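Local structure of hypothetical protein PH1789 (Pyrococcus horikoshii, 1WR2) at residues V28-L34 with K196-L200; K43-L49 with L87-W91; K117-I123 with L213-Y219. The protein is of unknown function but belongs to the ATP-grasp clan, and its fold combines two alpha/beta subdomains. All blocks are in the same frame, centred on the assembly; numbering follows the deposited sequence.

Contact 1: residues V28-L34 with K196-L200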
loop_
_atom_site.group_PDB
_atom_site.type_symbol
_atom_site.label_atom_id
_atom_site.label_comp_id
_atom_site.label_asym_id
_atom_site.label_seq_id
_atom_site.Cartn_x
_atom_site.Cartn_y
_atom_site.Cartn_z
ATOM N N VAL A 28 5.670 -7.101 -4.235
ATOM C CA VAL A 28 5.649 -6.739 -5.647
ATOM C C VAL A 28 6.182 -5.313 -5.795
ATOM O O VAL A 28 6.996 -5.024 -6.676
ATOM C CB VAL A 28 4.221 -6.803 -6.219
ATOM C CG1 VAL A 28 4.209 -6.290 -7.653
ATOM C CG2 VAL A 28 3.707 -8.234 -6.167
ATOM N N LEU A 29 5.730 -4.429 -4.914
ATOM C CA LEU A 29 6.152 -3.041 -4.949
ATOM C C LEU A 29 7.656 -2.895 -4.737
ATOM O O LEU A 29 8.324 -2.191 -5.495
ATOM C CB LEU A 29 5.379 -2.227 -3.908
ATOM C CG LEU A 29 3.845 -2.251 -4.052
ATOM C CD1 LEU A 29 3.220 -1.307 -3.031
ATOM C CD2 LEU A 29 3.439 -1.828 -5.449
ATOM N N LYS A 30 8.193 -3.565 -3.721
ATOM C CA LYS A 30 9.625 -3.491 -3.449
ATOM C C LYS A 30 10.464 -3.999 -4.622
ATOM O O LYS A 30 11.535 -3.461 -4.904
ATOM C CB LYS A 30 9.977 -4.287 -2.185
ATOM C CG LYS A 30 9.518 -3.625 -0.892
ATOM C CD LYS A 30 10.025 -4.359 0.348
ATOM C CE LYS A 30 9.426 -5.746 0.468
ATOM N NZ LYS A 30 9.861 -6.402 1.730
ATOM N N ALA A 31 9.972 -5.030 -5.301
ATOM C CA ALA A 31 10.677 -5.615 -6.434
ATOM C C ALA A 31 10.917 -4.577 -7.525
ATOM O O ALA A 31 11.756 -4.775 -8.408
ATOM C CB ALA A 31 9.881 -6.790 -6.994
ATOM N N TYR A 32 10.171 -3.472 -7.461
ATOM C CA TYR A 32 10.308 -2.400 -8.437
ATOM C C TYR A 32 10.902 -1.138 -7.814
ATOM O O TYR A 32 10.818 -0.045 -8.374
ATOM C CB TYR A 32 8.952 -2.116 -9.093
ATOM C CG TYR A 32 8.654 -3.051 -10.247
ATOM C CD1 TYR A 32 8.960 -2.689 -11.557
ATOM C CD2 TYR A 32 8.121 -4.321 -10.025
ATOM C CE1 TYR A 32 8.746 -3.572 -12.618
ATOM C CE2 TYR A 32 7.905 -5.209 -11.078
ATOM C CZ TYR A 32 8.222 -4.822 -12.372
ATOM O OH TYR A 32 8.006 -5.686 -13.419
ATOM N N GLY A 33 11.496 -1.299 -6.639
ATOM C CA GLY A 33 12.145 -0.184 -5.975
ATOM C C GLY A 33 11.292 0.897 -5.348
ATOM O O GLY A 33 11.819 1.943 -4.980
ATOM N N LEU A 34 9.989 0.663 -5.230
ATOM C CA LEU A 34 9.085 1.634 -4.615
ATOM C C LEU A 34 9.412 1.760 -3.129
ATOM O O LEU A 34 9.875 0.807 -2.513
ATOM C CB LEU A 34 7.631 1.187 -4.812
ATOM C CG LEU A 34 7.096 1.478 -6.215
ATOM C CD1 LEU A 34 5.880 0.624 -6.527
ATOM C CD2 LEU A 34 6.760 2.971 -6.290
ATOM N N LYS A 196 7.549 4.399 -11.478
ATOM C CA LYS A 196 7.815 3.035 -11.053
ATOM C C LYS A 196 6.533 2.206 -11.102
ATOM O O LYS A 196 6.550 1.051 -11.521
ATOM C CB LYS A 196 8.438 3.027 -9.649
ATOM C CG LYS A 196 9.932 3.392 -9.668
ATOM C CD LYS A 196 10.546 3.479 -8.277
ATOM C CE LYS A 196 12.067 3.631 -8.382
ATOM N NZ LYS A 196 12.660 4.250 -7.168
ATOM N N VAL A 197 5.410 2.781 -10.687
ATOM C CA VAL A 197 4.162 2.022 -10.761
ATOM C C VAL A 197 3.812 1.753 -12.216
ATOM O O VAL A 197 3.342 0.668 -12.567
ATOM C CB VAL A 197 2.985 2.784 -10.102
ATOM C CG1 VAL A 197 1.660 2.078 -10.415
ATOM C CG2 VAL A 197 3.204 2.853 -8.600
ATOM N N SER A 198 4.038 2.755 -13.063
ATOM C CA SER A 198 3.757 2.638 -14.489
ATOM C C SER A 198 4.554 1.477 -15.084
ATOM O O SER A 198 4.028 0.683 -15.858
ATOM C CB SER A 198 4.129 3.953 -15.194
ATOM O OG SER A 198 3.908 3.891 -16.590
ATOM N N LYS A 199 5.826 1.392 -14.708
ATOM C CA LYS A 199 6.730 0.342 -15.180
ATOM C C LYS A 199 6.244 -1.018 -14.691
ATOM O O LYS A 199 6.117 -1.972 -15.465
ATOM C CB LYS A 199 8.147 0.625 -14.662
ATOM C CG LYS A 199 9.150 -0.506 -14.851
ATOM C CD LYS A 199 9.279 -0.923 -16.311
ATOM C CE LYS A 199 10.298 -2.048 -16.470
ATOM N NZ LYS A 199 10.329 -2.575 -17.858
ATOM N N LEU A 200 5.965 -1.087 -13.397
ATOM C CA LEU A 200 5.478 -2.303 -12.761
ATOM C C LEU A 200 4.215 -2.814 -13.457
ATOM O O LEU A 200 4.117 -3.995 -13.801
ATOM C CB LEU A 200 5.195 -2.010 -11.276
ATOM C CG LEU A 200 4.743 -3.098 -10.294
ATOM C CD1 LEU A 200 4.889 -2.558 -8.889
ATOM C CD2 LEU A 200 3.304 -3.513 -10.547
#
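Tyr32 lays its ring over the backbone of helix 187-203, with Leu200 CA 3.7 Å from the ring centroid and only 18° off the ring normal, a CH-pi contact over the face. Tyr32 CD2 also reaches Leu200 CG at 3.6 Å, while Lys199 CG sits at the ring edge, 3.8 Å from Tyr32 CE1. Tyrosine suits this partly exposed place because its flat ring packs on the helix while its hydroxyl hydrogen-bonds to Asp203, an acid that also pairs with Lys199.

Deeper in, Leu200 CD1 fills a hollow between Leu29 CD2 (3.8 Å), Val28 CG1 (4.0 Å) and Leu34 CD1 (4.1 Å), and Leu34 CD1 meets Val197 CG2 at 4.1 Å. These apolar side chains meet by van der Waals packing alone. At the outer margin Lys196 lies along the turn, its CD 3.5 Å from Tyr32 O, and its NZ gives a weak hydrogen bond to Gly33 O (3.3 Å) besides its salt bridge to Asp192. The type I turn from Lys30 to Gly33 leads the chain away from helix 22-30, and the positive phi of Gly33 is one that glycine adopts easily.

The end of helix 22-30 and the turn after it thus pack against helix 187-203, both on the six-stranded sheet: Leu29 and Val197 both touch Leu213 of strand 208-218, Val28 and Leu34 rest on strand 225-234, and helix 3-14 adjoins Tyr32 through Ala5.

Contact 2: residues K43-L49 with L87-W91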
loop_
_atom_site.group_PDB
_atom_site.type_symbol
_atom_site.label_atom_id
_atom_site.label_comp_id
_atom_site.label_asym_id
_atom_site.label_seq_id
_atom_site.Cartn_x
_atom_site.Cartn_y
_atom_site.Cartn_z
ATOM N N LYS A 43 4.330 -15.050 12.491
ATOM C CA LYS A 43 3.411 -16.177 12.403
ATOM C C LYS A 43 2.905 -16.529 13.801
ATOM O O LYS A 43 1.915 -17.240 13.945
ATOM C CB LYS A 43 4.103 -17.397 11.784
ATOM C CG LYS A 43 4.570 -17.192 10.342
ATOM C CD LYS A 43 3.402 -16.856 9.428
ATOM C CE LYS A 43 3.854 -16.601 7.985
ATOM N NZ LYS A 43 4.409 -17.820 7.329
ATOM N N THR A 44 3.598 -16.038 14.826
ATOM C CA THR A 44 3.212 -16.292 16.221
ATOM C C THR A 44 3.416 -15.024 17.035
ATOM O O THR A 44 4.079 -14.084 16.580
ATOM C CB THR A 44 4.072 -17.398 16.883
ATOM O OG1 THR A 44 5.427 -16.949 16.991
ATOM C CG2 THR A 44 4.028 -18.689 16.066
ATOM N N LEU A 45 2.851 -14.997 18.240
ATOM C CA LEU A 45 2.997 -13.838 19.109
ATOM C C LEU A 45 4.462 -13.692 19.522
ATOM O O LEU A 45 4.975 -12.576 19.622
ATOM C CB LEU A 45 2.097 -13.982 20.342
ATOM C CG LEU A 45 2.251 -12.953 21.466
ATOM C CD1 LEU A 45 2.093 -11.542 20.941
ATOM C CD2 LEU A 45 1.203 -13.249 22.533
ATOM N N ASP A 46 5.138 -14.815 19.760
ATOM C CA ASP A 46 6.548 -14.756 20.131
ATOM C C ASP A 46 7.329 -14.082 19.010
ATOM O O ASP A 46 8.165 -13.213 19.257
ATOM C CB ASP A 46 7.120 -16.156 20.380
ATOM C CG ASP A 46 6.710 -16.724 21.724
ATOM O OD1 ASP A 46 6.799 -15.991 22.732
ATOM O OD2 ASP A 46 6.309 -17.903 21.774
ATOM N N GLU A 47 7.049 -14.481 17.774
ATOM C CA GLU A 47 7.728 -13.894 16.625
ATOM C C GLU A 47 7.488 -12.390 16.557
ATOM O O GLU A 47 8.413 -11.616 16.309
ATOM C CB GLU A 47 7.242 -14.545 15.331
ATOM C CG GLU A 47 7.954 -15.844 14.976
ATOM C CD GLU A 47 7.448 -16.435 13.677
ATOM O OE1 GLU A 47 7.106 -15.655 12.761
ATOM O OE2 GLU A 47 7.404 -17.677 13.562
ATOM N N ALA A 48 6.244 -11.980 16.778
ATOM C CA ALA A 48 5.891 -10.567 16.733
ATOM C C ALA A 48 6.669 -9.792 17.786
ATOM O O ALA A 48 7.145 -8.689 17.533
ATOM C CB ALA A 48 4.393 -10.393 16.949
ATOM N N LEU A 49 6.797 -10.370 18.975
ATOM C CA LEU A 49 7.521 -9.709 20.049
ATOM C C LEU A 49 8.978 -9.473 19.645
ATOM O O LEU A 49 9.544 -8.417 19.937
ATOM C CB LEU A 49 7.441 -10.548 21.329
ATOM C CG LEU A 49 6.040 -10.654 21.935
ATOM C CD1 LEU A 49 6.072 -11.578 23.139
ATOM C CD2 LEU A 49 5.541 -9.259 22.334
ATOM N N LEU A 87 1.365 -5.138 23.123
ATOM C CA LEU A 87 1.422 -5.901 21.878
ATOM C C LEU A 87 0.735 -7.249 22.083
ATOM O O LEU A 87 0.040 -7.735 21.196
ATOM C CB LEU A 87 2.886 -6.104 21.438
ATOM C CG LEU A 87 3.149 -6.626 20.017
ATOM C CD1 LEU A 87 4.572 -6.278 19.583
ATOM C CD2 LEU A 87 2.930 -8.121 19.970
ATOM N N LYS A 88 0.921 -7.843 23.261
ATOM C CA LYS A 88 0.313 -9.136 23.573
ATOM C C LYS A 88 -1.205 -9.043 23.615
ATOM O O LYS A 88 -1.900 -9.978 23.217
ATOM C CB LYS A 88 0.815 -9.662 24.922
ATOM C CG LYS A 88 2.292 -10.014 24.957
ATOM C CD LYS A 88 2.712 -10.489 26.346
ATOM C CE LYS A 88 4.169 -10.950 26.371
ATOM N NZ LYS A 88 4.615 -11.327 27.748
ATOM N N LYS A 89 -1.720 -7.916 24.099
ATOM C CA LYS A 89 -3.162 -7.731 24.194
ATOM C C LYS A 89 -3.774 -7.341 22.845
ATOM O O LYS A 89 -4.877 -7.772 22.512
ATOM C CB LYS A 89 -3.492 -6.686 25.270
ATOM C CG LYS A 89 -3.274 -5.226 24.876
ATOM C CD LYS A 89 -3.262 -4.328 26.119
ATOM C CE LYS A 89 -3.677 -2.892 25.811
ATOM N NZ LYS A 89 -2.895 -2.278 24.708
ATOM N N LYS A 90 -3.060 -6.532 22.066
ATOM C CA LYS A 90 -3.560 -6.127 20.754
ATOM C C LYS A 90 -3.502 -7.301 19.786
ATOM O O LYS A 90 -4.273 -7.373 18.830
ATOM C CB LYS A 90 -2.754 -4.947 20.219
ATOM C CG LYS A 90 -3.026 -3.663 20.977
ATOM C CD LYS A 90 -4.512 -3.349 20.957
ATOM C CE LYS A 90 -4.857 -2.199 21.895
ATOM N NZ LYS A 90 -6.305 -1.867 21.819
ATOM N N TRP A 91 -2.586 -8.226 20.046
ATOM C CA TRP A 91 -2.460 -9.414 19.224
ATOM C C TRP A 91 -3.733 -10.240 19.429
ATOM O O TRP A 91 -4.293 -10.788 18.480
ATOM C CB TRP A 91 -1.224 -10.216 19.637
ATOM C CG TRP A 91 -1.144 -11.568 18.986
ATOM C CD1 TRP A 91 -1.879 -12.680 19.300
ATOM C CD2 TRP A 91 -0.322 -11.933 17.875
ATOM N NE1 TRP A 91 -1.563 -13.710 18.450
ATOM C CE2 TRP A 91 -0.610 -13.278 17.566
ATOM C CE3 TRP A 91 0.633 -11.251 17.107
ATOM C CZ2 TRP A 91 0.020 -13.957 16.520
ATOM C CZ3 TRP A 91 1.259 -11.929 16.066
ATOM C CH2 TRP A 91 0.948 -13.267 15.785
#
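Two helices, 45-55 and 84-101, pack here in the smaller alpha/beta subdomain of the ATP-grasp fold, beside its four-stranded antiparallel sheet. Their short segments run roughly antiparallel, at 137°, with axes 10.5 Å apart, a spacing wide enough for leucine and tryptophan side chains to fill.

Leu87 comes first, pointing toward the partner helix. Its CD2 lies 3.7 Å from both Leu45 CD1 and Leu49 CD2, and 4.1 Å from Ala48 CB, so one methyl is lodged among three residues of the opposing helix; the same side chain also touches Ile81 of strand 77-81. Lys88 follows at the solvent margin, where a long aliphatic stem is useful: its CE packs 3.8 Å from Leu49 CD1 while the charged amine continues outward, in a long, weak ion pair with Glu84. One turn after Leu87, joined to it by the helical bond from Trp91 N to Leu87 O (2.9 Å), Trp91 lays its large ring against the first turn of helix 45-55. Ala48 is small enough to admit it, with Ala48 CB 3.6 Å from Trp91 CZ3, and the indole reaches on to Val110 of strand 109-114.

At that helix start Thr44 is the N-cap: its OG1 accepts from Glu47 N at 3.1 Å, satisfying a first-turn amide, and Glu47 OE1 in turn accepts from Lys43 N at 2.9 Å. Leu45 CD1 lies 3.8 Å from Trp91 CG, and Leu45 CA makes a CH-pi contact with the six-membered ring of Trp91, 3.7 Å from its centroid and 2° off its normal.

Contact 3: residues K117-I123 with L213-Y219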
loop_
_atom_site.group_PDB
_atom_site.type_symbol
_atom_site.label_atom_id
_atom_site.label_comp_id
_atom_site.label_asym_id
_atom_site.label_seq_id
_atom_site.Cartn_x
_atom_site.Cartn_y
_atom_site.Cartn_z
ATOM N N LYS A 117 6.379 8.400 10.253
ATOM C CA LYS A 117 6.138 9.813 10.488
ATOM C C LYS A 117 5.096 10.262 9.471
ATOM O O LYS A 117 5.245 10.030 8.269
ATOM C CB LYS A 117 7.414 10.631 10.283
ATOM C CG LYS A 117 7.239 12.107 10.626
ATOM C CD LYS A 117 8.155 12.992 9.801
ATOM C CE LYS A 117 9.610 12.591 9.942
ATOM N NZ LYS A 117 10.476 13.458 9.100
ATOM N N PRO A 118 4.019 10.904 9.941
ATOM C CA PRO A 118 2.991 11.359 9.006
ATOM C C PRO A 118 3.522 12.394 8.020
ATOM O O PRO A 118 4.495 13.100 8.300
ATOM C CB PRO A 118 1.910 11.917 9.929
ATOM C CG PRO A 118 2.689 12.386 11.116
ATOM C CD PRO A 118 3.672 11.266 11.326
ATOM N N GLY A 119 2.884 12.455 6.855
ATOM C CA GLY A 119 3.274 13.399 5.824
ATOM C C GLY A 119 2.047 13.670 4.979
ATOM O O GLY A 119 0.955 13.233 5.338
ATOM N N ARG A 120 2.206 14.376 3.867
ATOM C CA ARG A 120 1.070 14.676 3.000
ATOM C C ARG A 120 0.501 13.389 2.404
ATOM O O ARG A 120 1.208 12.654 1.716
ATOM C CB ARG A 120 1.493 15.613 1.869
ATOM C CG ARG A 120 0.380 15.907 0.873
ATOM C CD ARG A 120 -0.735 16.726 1.504
ATOM N NE ARG A 120 -0.250 18.026 1.956
ATOM C CZ ARG A 120 -1.022 18.974 2.474
ATOM N NH1 ARG A 120 -2.329 18.769 2.606
ATOM N NH2 ARG A 120 -0.489 20.126 2.861
ATOM N N GLU A 121 -0.775 13.119 2.663
ATOM C CA GLU A 121 -1.400 11.912 2.139
ATOM C C GLU A 121 -1.788 12.024 0.673
ATOM O O GLU A 121 -2.472 12.971 0.276
ATOM C CB GLU A 121 -2.653 11.552 2.943
ATOM C CG GLU A 121 -2.384 11.015 4.327
ATOM C CD GLU A 121 -3.585 10.295 4.911
ATOM O OE1 GLU A 121 -4.015 9.267 4.331
ATOM O OE2 GLU A 121 -4.105 10.756 5.950
ATOM N N VAL A 122 -1.335 11.062 -0.130
ATOM C CA VAL A 122 -1.680 11.021 -1.545
ATOM C C VAL A 122 -2.088 9.588 -1.870
ATOM O O VAL A 122 -1.873 8.667 -1.069
ATOM C CB VAL A 122 -0.507 11.425 -2.475
ATOM C CG1 VAL A 122 0.006 12.813 -2.107
ATOM C CG2 VAL A 122 0.591 10.394 -2.414
ATOM N N ILE A 123 -2.699 9.399 -3.031
ATOM C CA ILE A 123 -3.141 8.072 -3.439
ATOM C C ILE A 123 -2.796 7.821 -4.900
ATOM O O ILE A 123 -3.004 8.685 -5.751
ATOM C CB ILE A 123 -4.683 7.913 -3.296
ATOM C CG1 ILE A 123 -5.108 8.034 -1.828
ATOM C CG2 ILE A 123 -5.119 6.559 -3.855
ATOM C CD1 ILE A 123 -6.631 7.933 -1.622
ATOM N N LEU A 213 -1.855 2.313 -4.072
ATOM C CA LEU A 213 -0.902 2.534 -3.009
ATOM C C LEU A 213 -1.716 3.535 -2.213
ATOM O O LEU A 213 -1.917 4.664 -2.662
ATOM C CB LEU A 213 0.368 3.195 -3.540
ATOM C CG LEU A 213 1.063 2.682 -4.802
ATOM C CD1 LEU A 213 2.467 3.248 -4.804
ATOM C CD2 LEU A 213 1.105 1.170 -4.855
ATOM N N ASN A 214 -2.201 3.114 -1.048
ATOM C CA ASN A 214 -3.052 3.963 -0.228
ATOM C C ASN A 214 -3.085 3.425 1.198
ATOM O O ASN A 214 -3.583 2.325 1.441
ATOM C CB ASN A 214 -4.457 3.967 -0.837
ATOM C CG ASN A 214 -5.449 4.822 -0.053
ATOM O OD1 ASN A 214 -5.096 5.465 0.927
ATOM N ND2 ASN A 214 -6.699 4.828 -0.497
ATOM N N PRO A 215 -2.592 4.217 2.163
ATOM C CA PRO A 215 -2.051 5.546 1.856
ATOM C C PRO A 215 -0.568 5.612 1.550
ATOM O O PRO A 215 0.170 4.644 1.729
ATOM C CB PRO A 215 -2.409 6.358 3.098
ATOM C CG PRO A 215 -2.291 5.355 4.189
ATOM C CD PRO A 215 -2.880 4.085 3.604
ATOM N N VAL A 216 -0.155 6.773 1.059
ATOM C CA VAL A 216 1.242 7.059 0.759
ATOM C C VAL A 216 1.493 8.396 1.451
ATOM O O VAL A 216 0.681 9.310 1.329
ATOM C CB VAL A 216 1.497 7.268 -0.749
ATOM C CG1 VAL A 216 2.916 7.804 -0.957
ATOM C CG2 VAL A 216 1.310 5.966 -1.508
ATOM N N PHE A 217 2.589 8.510 2.192
ATOM C CA PHE A 217 2.890 9.773 2.853
ATOM C C PHE A 217 4.002 10.446 2.063
ATOM O O PHE A 217 5.010 9.812 1.740
ATOM C CB PHE A 217 3.369 9.567 4.302
ATOM C CG PHE A 217 2.307 9.067 5.251
ATOM C CD1 PHE A 217 0.961 9.337 5.033
ATOM C CD2 PHE A 217 2.665 8.360 6.394
ATOM C CE1 PHE A 217 -0.008 8.917 5.938
ATOM C CE2 PHE A 217 1.703 7.938 7.303
ATOM C CZ PHE A 217 0.365 8.217 7.074
ATOM N N VAL A 218 3.818 11.723 1.747
ATOM C CA VAL A 218 4.833 12.468 1.012
ATOM C C VAL A 218 5.408 13.556 1.906
ATOM O O VAL A 218 4.685 14.415 2.409
ATOM C CB VAL A 218 4.260 13.109 -0.271
ATOM C CG1 VAL A 218 5.363 13.854 -1.015
ATOM C CG2 VAL A 218 3.672 12.032 -1.173
ATOM N N TYR A 219 6.718 13.505 2.105
ATOM C CA TYR A 219 7.396 14.470 2.952
ATOM C C TYR A 219 7.863 15.683 2.162
ATOM O O TYR A 219 7.702 15.742 0.943
ATOM C CB TYR A 219 8.569 13.790 3.656
ATOM C CG TYR A 219 8.145 12.566 4.443
ATOM C CD1 TYR A 219 7.195 12.667 5.460
ATOM C CD2 TYR A 219 8.683 11.309 4.163
ATOM C CE1 TYR A 219 6.795 11.545 6.180
ATOM C CE2 TYR A 219 8.287 10.179 4.877
ATOM C CZ TYR A 219 7.348 10.306 5.882
ATOM O OH TYR A 219 6.975 9.202 6.606
HETATM O O HOH W 1 -5.399 8.052 2.320
#
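Strands 120-129 and 208-218 pair antiparallel, and their backbone polar groups largely satisfy one another. Arg120 N donates to Val218 O (2.9 Å) and Val218 N to Arg120 O (2.8 Å); Val122 N donates to Val216 O (3.0 Å), while the return bond from Val216 N to Val122 O is weak at 3.3 Å. Between them, Glu121 and Phe217 form a non-hydrogen-bonded pair, and Glu121 makes its backbone hydrogen bonding to Gly141, just past strand 133-140.

Beyond the strand, Tyr219 OH donates to Lys117 O at a short 2.5 Å. Gly119 N, over a face of the Phe217 ring, has no partner; Gly119 itself suits its site because a CB would clash with Tyr219 CD1. A water donates to Glu121 OE1 (2.7 Å) and Asn214 OD1 (3.0 Å), beside cis Pro215.

Beta-branched Val122, Val216 and Val218 share one face, with Val122 CG2 3.7 Å from Val218 CG2; Val216 and Val218 meet helix 187-203, Val122 strand 133-140. The chemistry is therefore two-sided: backbone bonds fix the register and valines pack one face, while the other is mixed, with Glu121 CG 3.6 Å from Phe217 CE1 and the carboxylate taken up by the water.

How the contacts relate
Contacts 1 and 3 belong to one layered unit. Their centres are 17 Å apart, and they touch through Leu213, whose CD2 lies 3.7 Å from Leu29 CD1 and whose CD1 lies 3.9 Å from Val197 CG2: contact 1 joins the end of helix 22-30 and its following turn to helix 187-203, contact 3 joins two strands of the six-stranded sheet, and helix 187-203 is followed in the chain by strand 208-218. Contact 2 stands apart in the subdomain of the four-stranded sheet, its nearest atoms about 13 Å from contact 1 and about 17 Å from contact 3. Along the chain contacts 1 and 3 cross, whereas contact 2 is nested within contact 1 and closes before contact 3 opens.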